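Local coordinates for protein hemoglobin chain d1 (Lumbricus terrestris, PDB 1X9F) that probably carries oxygen as a globin-family subunit of earthworm haemoglobin, holding a heme whose iron would take up the gas, at residues Phe103-Leu108 with Gln134-Ile139. Numbering follows the deposited sequence.
Sequences FFDIFL and QIIDGI. With HEM (protoporphyrin IX containing Fe), chain T.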
loop_
_atom_site.group_PDB
_atom_site.type_symbol
_atom_site.label_atom_id
_atom_site.label_comp_id
_atom_site.label_asym_id
_atom_site.label_seq_id
_atom_site.Cartn_x
_atom_site.Cartn_y
_atom_site.Cartn_z
ATOM N N PHE D 103 28.046 -3.463 -18.169
ATOM C CA PHE D 103 26.988 -2.502 -17.885
ATOM C C PHE D 103 25.617 -3.086 -18.189
ATOM O O PHE D 103 24.693 -2.969 -17.379
ATOM C CB PHE D 103 27.191 -1.215 -18.680
ATOM C CG PHE D 103 28.276 -0.341 -18.137
ATOM C CD1 PHE D 103 28.676 0.797 -18.829
ATOM C CD2 PHE D 103 28.904 -0.653 -16.934
ATOM C CE1 PHE D 103 29.676 1.617 -18.324
ATOM C CE2 PHE D 103 29.904 0.157 -16.427
ATOM C CZ PHE D 103 30.290 1.296 -17.121
ATOM N N PHE D 104 25.498 -3.728 -19.349
ATOM C CA PHE D 104 24.247 -4.359 -19.760
ATOM C C PHE D 104 23.895 -5.519 -18.846
ATOM O O PHE D 104 22.715 -5.745 -18.549
ATOM C CB PHE D 104 24.320 -4.786 -21.227
ATOM C CG PHE D 104 24.506 -3.632 -22.156
ATOM C CD1 PHE D 104 25.770 -3.094 -22.359
ATOM C CD2 PHE D 104 23.415 -3.045 -22.786
ATOM C CE1 PHE D 104 25.950 -2.005 -23.194
ATOM C CE2 PHE D 104 23.586 -1.953 -23.626
ATOM C CZ PHE D 104 24.856 -1.433 -23.832
ATOM N N ASP D 105 24.911 -6.244 -18.388
ATOM C CA ASP D 105 24.686 -7.306 -17.415
ATOM C C ASP D 105 24.121 -6.752 -16.116
ATOM O O ASP D 105 23.198 -7.335 -15.543
ATOM C CB ASP D 105 25.969 -8.089 -17.145
ATOM C CG ASP D 105 26.436 -8.859 -18.355
ATOM O OD1 ASP D 105 27.522 -9.471 -18.290
ATOM O OD2 ASP D 105 25.786 -8.913 -19.423
ATOM N N ILE D 106 24.675 -5.633 -15.656
ATOM C CA ILE D 106 24.165 -4.971 -14.459
ATOM C C ILE D 106 22.742 -4.488 -14.721
ATOM O O ILE D 106 21.873 -4.589 -13.848
ATOM C CB ILE D 106 25.081 -3.797 -14.033
ATOM C CG1 ILE D 106 26.450 -4.317 -13.576
ATOM C CG2 ILE D 106 24.426 -2.961 -12.913
ATOM C CD1 ILE D 106 27.611 -3.384 -13.903
ATOM N N PHE D 107 22.508 -3.976 -15.925
ATOM C CA PHE D 107 21.177 -3.535 -16.298
ATOM C C PHE D 107 20.165 -4.667 -16.139
ATOM O O PHE D 107 19.135 -4.498 -15.477
ATOM C CB PHE D 107 21.161 -3.022 -17.733
ATOM C CG PHE D 107 19.802 -2.602 -18.203
ATOM C CD1 PHE D 107 19.426 -1.265 -18.165
ATOM C CD2 PHE D 107 18.895 -3.541 -18.690
ATOM C CE1 PHE D 107 18.167 -0.866 -18.604
ATOM C CE2 PHE D 107 17.632 -3.154 -19.123
ATOM C CZ PHE D 107 17.270 -1.812 -19.085
ATOM N N LEU D 108 20.468 -5.806 -16.756
ATOM C CA LEU D 108 19.619 -6.978 -16.686
ATOM C C LEU D 108 19.390 -7.407 -15.245
ATOM O O LEU D 108 18.261 -7.729 -14.871
ATOM C CB LEU D 108 20.243 -8.125 -17.483
ATOM C CG LEU D 108 19.492 -9.463 -17.522
ATOM C CD1 LEU D 108 18.073 -9.305 -18.057
ATOM C CD2 LEU D 108 20.272 -10.466 -18.357
ATOM N N GLN D 134 19.166 -12.568 -24.607
ATOM C CA GLN D 134 19.342 -12.482 -26.047
ATOM C C GLN D 134 19.305 -11.028 -26.525
ATOM O O GLN D 134 20.108 -10.635 -27.376
ATOM C CB GLN D 134 18.268 -13.310 -26.758
ATOM C CG GLN D 134 18.188 -13.072 -28.263
ATOM C CD GLN D 134 16.901 -13.580 -28.886
ATOM O OE1 GLN D 134 16.845 -13.798 -30.097
ATOM N NE2 GLN D 134 15.865 -13.769 -28.070
ATOM N N ILE D 135 18.380 -10.238 -25.974
ATOM C CA ILE D 135 18.280 -8.816 -26.309
ATOM C C ILE D 135 19.539 -8.084 -25.867
ATOM O O ILE D 135 20.157 -7.377 -26.663
ATOM C CB ILE D 135 17.019 -8.164 -25.682
ATOM C CG1 ILE D 135 15.749 -8.771 -26.280
ATOM C CG2 ILE D 135 17.030 -6.646 -25.907
ATOM C CD1 ILE D 135 14.494 -8.438 -25.477
ATOM N N ILE D 136 19.920 -8.260 -24.605
ATOM C CA ILE D 136 21.156 -7.681 -24.106
ATOM C C ILE D 136 22.359 -8.038 -24.983
ATOM O O ILE D 136 23.168 -7.163 -25.289
ATOM C CB ILE D 136 21.381 -8.045 -22.619
ATOM C CG1 ILE D 136 21.030 -6.860 -21.723
ATOM C CG2 ILE D 136 22.824 -8.416 -22.333
ATOM C CD1 ILE D 136 19.561 -6.676 -21.499
ATOM N N ASP D 137 22.460 -9.299 -25.409
ATOM C CA ASP D 137 23.600 -9.744 -26.225
ATOM C C ASP D 137 23.676 -9.048 -27.576
ATOM O O ASP D 137 24.772 -8.836 -28.104
ATOM C CB ASP D 137 23.566 -11.265 -26.458
ATOM C CG ASP D 137 23.864 -12.060 -25.188
ATOM O OD1 ASP D 137 24.650 -11.592 -24.328
ATOM O OD2 ASP D 137 23.356 -13.181 -24.966
ATOM N N GLY D 138 22.521 -8.704 -28.140
ATOM C CA GLY D 138 22.471 -8.039 -29.440
ATOM C C GLY D 138 22.923 -6.590 -29.402
ATOM O O GLY D 138 23.253 -6.007 -30.441
ATOM N N ILE D 139 22.936 -6.003 -28.211
ATOM C CA ILE D 139 23.274 -4.591 -28.067
ATOM C C ILE D 139 24.657 -4.452 -27.464
ATOM O O ILE D 139 25.415 -3.546 -27.816
ATOM C CB ILE D 139 22.231 -3.884 -27.179
ATOM C CG1 ILE D 139 20.823 -4.106 -27.742
ATOM C CG2 ILE D 139 22.537 -2.388 -27.075
ATOM C CD1 ILE D 139 19.695 -3.737 -26.789
HETATM C CHA HEM T . 20.593 5.709 -25.258
HETATM C CHB HEM T . 18.032 1.569 -25.243
HETATM C CHC HEM T . 20.982 -0.302 -21.813
HETATM C CHD HEM T . 23.761 3.745 -22.127
HETATM C C1A HEM T . 19.542 4.724 -25.489
HETATM C C2A HEM T . 18.509 5.039 -26.351
HETATM C C3A HEM T . 17.687 3.831 -26.391
HETATM C C4A HEM T . 18.449 2.947 -25.486
HETATM C CMA HEM T . 16.413 3.578 -27.161
HETATM C CAA HEM T . 18.269 6.357 -27.032
HETATM C CBA HEM T . 18.675 6.391 -28.490
HETATM C CGA HEM T . 18.224 7.757 -28.962
HETATM O O1A HEM T . 17.001 7.999 -29.084
HETATM O O2A HEM T . 19.107 8.606 -29.205
HETATM C C1B HEM T . 18.651 0.657 -24.285
HETATM C C2B HEM T . 18.085 -0.576 -24.016
HETATM C C3B HEM T . 18.929 -1.030 -23.055
HETATM C C4B HEM T . 19.925 -0.125 -22.810
HETATM C CMB HEM T . 16.862 -1.251 -24.610
HETATM C CAB HEM T . 18.755 -2.234 -22.536
HETATM C CBB HEM T . 18.596 -3.541 -22.213
HETATM C C1C HEM T . 22.026 0.704 -21.561
HETATM C C2C HEM T . 22.997 0.485 -20.602
HETATM C C3C HEM T . 23.771 1.605 -20.700
HETATM C C4C HEM T . 23.214 2.448 -21.659
HETATM C CMC HEM T . 23.198 -0.706 -19.689
HETATM C CAC HEM T . 24.936 1.771 -19.780
HETATM C CBC HEM T . 25.946 2.732 -20.009
HETATM C C1D HEM T . 23.146 4.683 -23.092
HETATM C C2D HEM T . 23.673 5.951 -23.358
HETATM C C3D HEM T . 22.791 6.538 -24.238
HETATM C C4D HEM T . 21.776 5.492 -24.429
HETATM C CMD HEM T . 24.937 6.552 -22.798
HETATM C CAD HEM T . 22.846 7.890 -24.903
HETATM C CBD HEM T . 22.215 8.976 -24.039
HETATM C CGD HEM T . 22.302 10.244 -24.857
HETATM O O1D HEM T . 21.614 10.337 -25.896
HETATM O O2D HEM T . 23.071 11.145 -24.463
HETATM N NA HEM T . 19.583 3.477 -24.966
HETATM N NB HEM T . 19.763 0.982 -23.568
HETATM N NC HEM T . 22.137 1.876 -22.249
HETATM N ND HEM T . 21.985 4.375 -23.711
HETATM FE FE HEM T . 20.892 2.666 -23.640
#
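Ile136 reaches from helix 125-139 into the side of helix 101-119 as a knob among Phe104, Asp105, Phe107 and Leu108. Its CG1 lies 3.9 Å from Phe104 CB, and its CG2 faces the same CB and the carboxylate of Asp105. CD1 touches Leu108 CB and Phe107 CD2 at 4.3 Å each and reaches the heme vinyl group, 3.4 Å from HEM CBB. The same vinyl meets Phe107, whose ring carries HEM CAB over one face, 3.7 Å above its plane; an alanine here would probably leave the vinyl and Ile136 CD1 without their shared aromatic wall. At the exposed border, Asp137 and Asp105 both form salt bridges to Lys140, which probably eases their mutual repulsion. Three residues on from Ile136, Ile139 crosses Phe104 at about a right angle, its CG2 3.6 Å from Phe104 CE2. That branch is placed by CG1 standing beside the backbone N (chi1 -55°), which leaves CG2 anti to that N. HEM CMC lies over one face of the Phe104 ring, toward the rim. The two helix segments run nearly antiparallel (157°), their axes 10.1 Å apart at closest approach, lining part of the globin heme pocket; Ile139 also packs on proximal His94 of helix 80-95, and Phe107 on helix 21-38.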